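Extracellular ligand-binding receptor (Rhodopseudomonas palustris, PDB 3SG0) probably serves as the periplasmic solute-binding component of a transport system for lignin-derived aromatic acids and is seen here holding benzoylformic acid. Local coordinates at residues A[28-33]-A[92-97]; A[215-220]-A[240-245]. One frame throughout, in Å; residues are numbered along the deposited sequence.

Interaction 1. Residues A[28-33]-A[92-97]; sequences IKIGIT and VLIGSS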
# COMPACT_ATOMS: atom_id res chain seq x y z
N ILE A 28 -14.66 10.66 19.38
CA ILE A 28 -14.34 9.66 18.37
C ILE A 28 -12.90 9.21 18.59
O ILE A 28 -12.01 10.03 18.81
CB ILE A 28 -14.52 10.23 16.96
CG1 ILE A 28 -15.99 10.59 16.73
CG2 ILE A 28 -14.04 9.24 15.92
CD1 ILE A 28 -16.26 11.36 15.46
N LYS A 29 -12.67 7.90 18.53
CA LYS A 29 -11.34 7.35 18.77
C LYS A 29 -10.91 6.48 17.62
O LYS A 29 -11.67 5.61 17.16
CB LYS A 29 -11.33 6.53 20.06
CG LYS A 29 -11.63 7.34 21.31
CD LYS A 29 -11.60 6.44 22.53
CE LYS A 29 -11.73 7.24 23.81
NZ LYS A 29 -11.48 6.38 25.00
N ILE A 30 -9.70 6.72 17.12
CA ILE A 30 -9.17 6.00 15.97
C ILE A 30 -7.88 5.33 16.41
O ILE A 30 -6.97 6.00 16.91
CB ILE A 30 -8.84 6.97 14.82
CG1 ILE A 30 -10.05 7.84 14.44
CG2 ILE A 30 -8.28 6.22 13.62
CD1 ILE A 30 -11.19 7.10 13.82
N GLY A 31 -7.80 4.01 16.26
CA GLY A 31 -6.59 3.28 16.58
C GLY A 31 -5.79 2.98 15.34
O GLY A 31 -6.37 2.64 14.31
N ILE A 32 -4.47 3.09 15.42
CA ILE A 32 -3.61 2.85 14.28
C ILE A 32 -2.44 1.96 14.71
O ILE A 32 -1.80 2.23 15.73
CB ILE A 32 -3.04 4.17 13.71
CG1 ILE A 32 -4.14 5.21 13.53
CG2 ILE A 32 -2.33 3.91 12.39
CD1 ILE A 32 -3.60 6.62 13.23
N THR A 33 -2.18 0.90 13.96
CA THR A 33 -0.96 0.12 14.12
C THR A 33 -0.21 0.17 12.80
O THR A 33 -0.80 -0.02 11.73
CB THR A 33 -1.25 -1.32 14.60
OG1 THR A 33 -0.01 -2.01 14.87
CG2 THR A 33 -2.09 -2.12 13.61
N VAL A 92 -12.70 3.01 14.96
CA VAL A 92 -12.12 2.52 13.72
C VAL A 92 -10.69 2.09 14.02
O VAL A 92 -9.99 2.76 14.79
CB VAL A 92 -12.07 3.62 12.63
CG1 VAL A 92 -11.43 3.10 11.35
CG2 VAL A 92 -13.47 4.16 12.35
N LEU A 93 -10.25 0.99 13.41
CA LEU A 93 -8.86 0.54 13.48
C LEU A 93 -8.24 0.74 12.11
O LEU A 93 -8.90 0.50 11.11
CB LEU A 93 -8.81 -0.94 13.84
CG LEU A 93 -7.45 -1.59 14.04
CD1 LEU A 93 -6.59 -0.86 15.08
CD2 LEU A 93 -7.62 -3.05 14.42
N ILE A 94 -6.99 1.19 12.08
CA ILE A 94 -6.26 1.38 10.84
C ILE A 94 -4.94 0.64 10.93
O ILE A 94 -4.23 0.74 11.94
CB ILE A 94 -6.02 2.89 10.58
CG1 ILE A 94 -7.36 3.64 10.56
CG2 ILE A 94 -5.22 3.08 9.30
CD1 ILE A 94 -7.24 5.12 10.25
N GLY A 95 -4.61 -0.14 9.91
CA GLY A 95 -3.32 -0.82 9.84
C GLY A 95 -3.42 -2.21 9.25
O GLY A 95 -4.49 -2.64 8.80
N SER A 96 -2.30 -2.93 9.19
CA SER A 96 -0.97 -2.38 9.39
C SER A 96 -0.44 -1.88 8.05
O SER A 96 -1.21 -1.59 7.12
CB SER A 96 -0.08 -3.47 10.00
OG SER A 96 1.25 -3.02 10.23
N SER A 97 0.88 -1.77 7.95
CA SER A 97 1.56 -1.27 6.77
C SER A 97 1.85 -2.34 5.74
O SER A 97 2.05 -2.03 4.56
CB SER A 97 2.91 -0.67 7.17
OG SER A 97 2.80 0.26 8.23
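Ile94 N donates to Gly31 O in the middle of three backbone hydrogen bonds that join strands 28-33 and 92-94, a compact example of parallel sheet pairing. Gly31 N gives its proton to Val92 O at 2.9 Å, Ile94 N reaches Gly31 O at 2.7 Å, and Thr33 N closes the series on Ile94 O. The Ile94 N bond is the most bent of the three, 144° at the hydrogen. CA-H...O contacts fill in between, among them Ile32 CA to Ile94 O at 3.2 Å.

Apolar contacts lie on the face bearing Ile30, Ile32, Val92 and Ile94. Ile30 is forked: chi1 of -55° sets CG2 anti to the backbone N, where it meets Ile94 CD1 at 3.7 Å, while CD1 folds back alongside Val92 CB at 3.8 Å. An alanine here would probably leave both Val92 and Ile94 without this packing partner, opening a gap beneath Met315 of helix 306-328. On the other face, Leu93 CD1 rests against Gly31 O.

Past the strand, a cis peptide precedes Ser96, whose CA-H points almost straight at Thr33 O. The hydroxyls of Thr33 and Ser96 both bond to Asp70, and Ser97 lines the benzoylformate pocket. An apolar sheet core thus gives way to a polar, hydrogen-bonded end, where Ser97 reaches the ligand pocket.

Interaction 2. Residues A[215-220]-A[240-245]; sequences PDAVFI and KGAIYQ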
# COMPACT_ATOMS: atom_id res chain seq x y z
N PRO A 215 17.80 -14.00 -18.85
CA PRO A 215 16.52 -13.37 -19.18
C PRO A 215 16.70 -12.02 -19.86
O PRO A 215 17.78 -11.44 -19.79
CB PRO A 215 15.88 -13.17 -17.80
CG PRO A 215 17.05 -12.91 -16.91
CD PRO A 215 18.15 -13.81 -17.43
N ASP A 216 15.65 -11.54 -20.50
CA ASP A 216 15.63 -10.21 -21.11
C ASP A 216 15.41 -9.13 -20.05
O ASP A 216 15.92 -8.01 -20.18
CB ASP A 216 14.53 -10.14 -22.17
CG ASP A 216 14.69 -11.20 -23.24
OD1 ASP A 216 15.79 -11.31 -23.81
OD2 ASP A 216 13.71 -11.93 -23.50
N ALA A 217 14.67 -9.47 -19.01
CA ALA A 217 14.31 -8.52 -17.96
C ALA A 217 14.14 -9.31 -16.68
O ALA A 217 14.03 -10.54 -16.71
CB ALA A 217 13.03 -7.79 -18.32
N VAL A 218 14.11 -8.60 -15.56
CA VAL A 218 13.84 -9.23 -14.28
C VAL A 218 12.77 -8.43 -13.54
O VAL A 218 12.81 -7.20 -13.50
CB VAL A 218 15.11 -9.34 -13.41
CG1 VAL A 218 14.77 -9.95 -12.05
CG2 VAL A 218 16.15 -10.18 -14.11
N PHE A 219 11.81 -9.16 -12.97
CA PHE A 219 10.78 -8.59 -12.11
C PHE A 219 11.13 -8.84 -10.65
O PHE A 219 11.46 -9.96 -10.26
CB PHE A 219 9.43 -9.22 -12.41
CG PHE A 219 8.30 -8.46 -11.79
CD1 PHE A 219 7.70 -7.43 -12.49
CD2 PHE A 219 7.88 -8.71 -10.49
CE1 PHE A 219 6.68 -6.69 -11.93
CE2 PHE A 219 6.86 -7.96 -9.92
CZ PHE A 219 6.26 -6.95 -10.65
N ILE A 220 11.03 -7.78 -9.85
CA ILE A 220 11.25 -7.86 -8.41
C ILE A 220 9.96 -7.47 -7.69
O ILE A 220 9.43 -6.38 -7.93
CB ILE A 220 12.39 -6.91 -7.98
CG1 ILE A 220 13.69 -7.26 -8.72
CG2 ILE A 220 12.57 -6.93 -6.46
CD1 ILE A 220 14.80 -6.25 -8.53
N LYS A 240 22.29 -6.31 -17.34
CA LYS A 240 22.13 -5.00 -17.96
C LYS A 240 20.71 -4.75 -18.48
O LYS A 240 20.39 -3.65 -18.91
CB LYS A 240 23.14 -4.83 -19.09
CG LYS A 240 24.59 -4.94 -18.64
CD LYS A 240 25.36 -3.65 -18.90
CE LYS A 240 26.82 -3.77 -18.50
NZ LYS A 240 26.98 -4.00 -17.03
N GLY A 241 19.86 -5.78 -18.44
CA GLY A 241 18.51 -5.66 -18.96
C GLY A 241 17.57 -4.84 -18.09
O GLY A 241 17.95 -4.33 -17.04
N ALA A 242 16.33 -4.72 -18.54
CA ALA A 242 15.33 -3.96 -17.81
C ALA A 242 14.98 -4.63 -16.49
O ALA A 242 14.88 -5.86 -16.41
CB ALA A 242 14.07 -3.81 -18.65
N ILE A 243 14.81 -3.82 -15.45
CA ILE A 243 14.34 -4.31 -14.16
C ILE A 243 13.04 -3.61 -13.81
O ILE A 243 12.91 -2.38 -13.92
CB ILE A 243 15.41 -4.11 -13.07
CG1 ILE A 243 16.65 -4.96 -13.38
CG2 ILE A 243 14.84 -4.48 -11.71
CD1 ILE A 243 17.80 -4.72 -12.42
N TYR A 244 12.06 -4.41 -13.41
CA TYR A 244 10.75 -3.93 -13.03
C TYR A 244 10.54 -4.17 -11.55
O TYR A 244 10.99 -5.18 -11.01
CB TYR A 244 9.68 -4.65 -13.85
CG TYR A 244 9.88 -4.35 -15.31
CD1 TYR A 244 9.46 -3.14 -15.84
CD2 TYR A 244 10.54 -5.23 -16.14
CE1 TYR A 244 9.66 -2.83 -17.17
CE2 TYR A 244 10.75 -4.94 -17.48
CZ TYR A 244 10.31 -3.73 -17.98
OH TYR A 244 10.52 -3.43 -19.30
N GLN A 245 9.90 -3.21 -10.88
CA GLN A 245 9.59 -3.34 -9.46
C GLN A 245 8.08 -3.16 -9.29
O GLN A 245 7.32 -3.32 -10.25
CB GLN A 245 10.41 -2.35 -8.63
CG GLN A 245 11.91 -2.64 -8.62
CD GLN A 245 12.42 -3.19 -7.29
OE1 GLN A 245 11.66 -3.67 -6.45
NE2 GLN A 245 13.73 -3.10 -7.08
O HOH W 1 16.01 -5.26 -21.36
O HOH W 2 9.10 -4.44 -6.10
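A beta-alpha-beta unit, strand 217-221, helix 228-236 and strand 242-244, brings Val218 alongside Ile243 in parallel pairing, with Phe219 beside Tyr244, the repeating element of a periplasmic binding protein lobe. Val218 lends both its backbone groups: its N donates to Ala242 O at 3.0 Å, and its O accepts from Tyr244 N along a nearly straight bond, 170° at the hydrogen. Ile220 N then donates to Tyr244 O at 2.8 Å, tilted 21° from that carbonyl's plane. Before Ala217, where no direct bond joins Asp216 O and Ala242 N, a water bridges them, donating to Asp216 O and accepting from Ala242 N.

On one face, Tyr244 turns its ring back along the sheet, CG anti to its own carbonyl carbon (chi1 -62°), so that Ala217 CB lies in the ring plane, 3.7 Å from Tyr244 CE2 at the edge. Phe219 CD1 comes to 3.7 Å from Tyr244 CB, the two side chains crossing at about a right angle. On the reverse face, Ile220 CD1 touches Ile243 CG2 at 3.6 Å. The bend of Gln245 at chi2 brings its amide back over Ile220, with Gln245 OE1 3.4 Å from Ile220 CG2, while NE2 is held by Gln231 and the carbonyl O of Ala227.

Helix 143-156 packs on the aromatic face, Ile154 reaching both Phe219 and Tyr244. Helix 228-236 covers the other through Leu234 against Val218 and Gln231 against Ile243, and strand 161-167 bonds to the far side of strand 217-221.

In the fold
Interactions 1 and 2 illustrate one construction used twice: parallel strand pairing in two separate sheets on opposite sides of the chain's centre. Their centres lie 37 Å apart and their nearest atoms about 15 Å, without touching. They come in series along the chain, the 28-33/92-97 pair closing before the 215-220/240-245 pair opens. The first is internal to a mixed sheet; the second lies in a parallel sheet in which strand 217-221 sits between strands 161-167 and 242-244. Two such sheets are consistent with the two-lobed architecture of leucine-binding protein relatives. Benzoylformic acid is touched by Ser97 of interaction 1, whereas the side chain of Gln245 in interaction 2 stays about 10 Å from it.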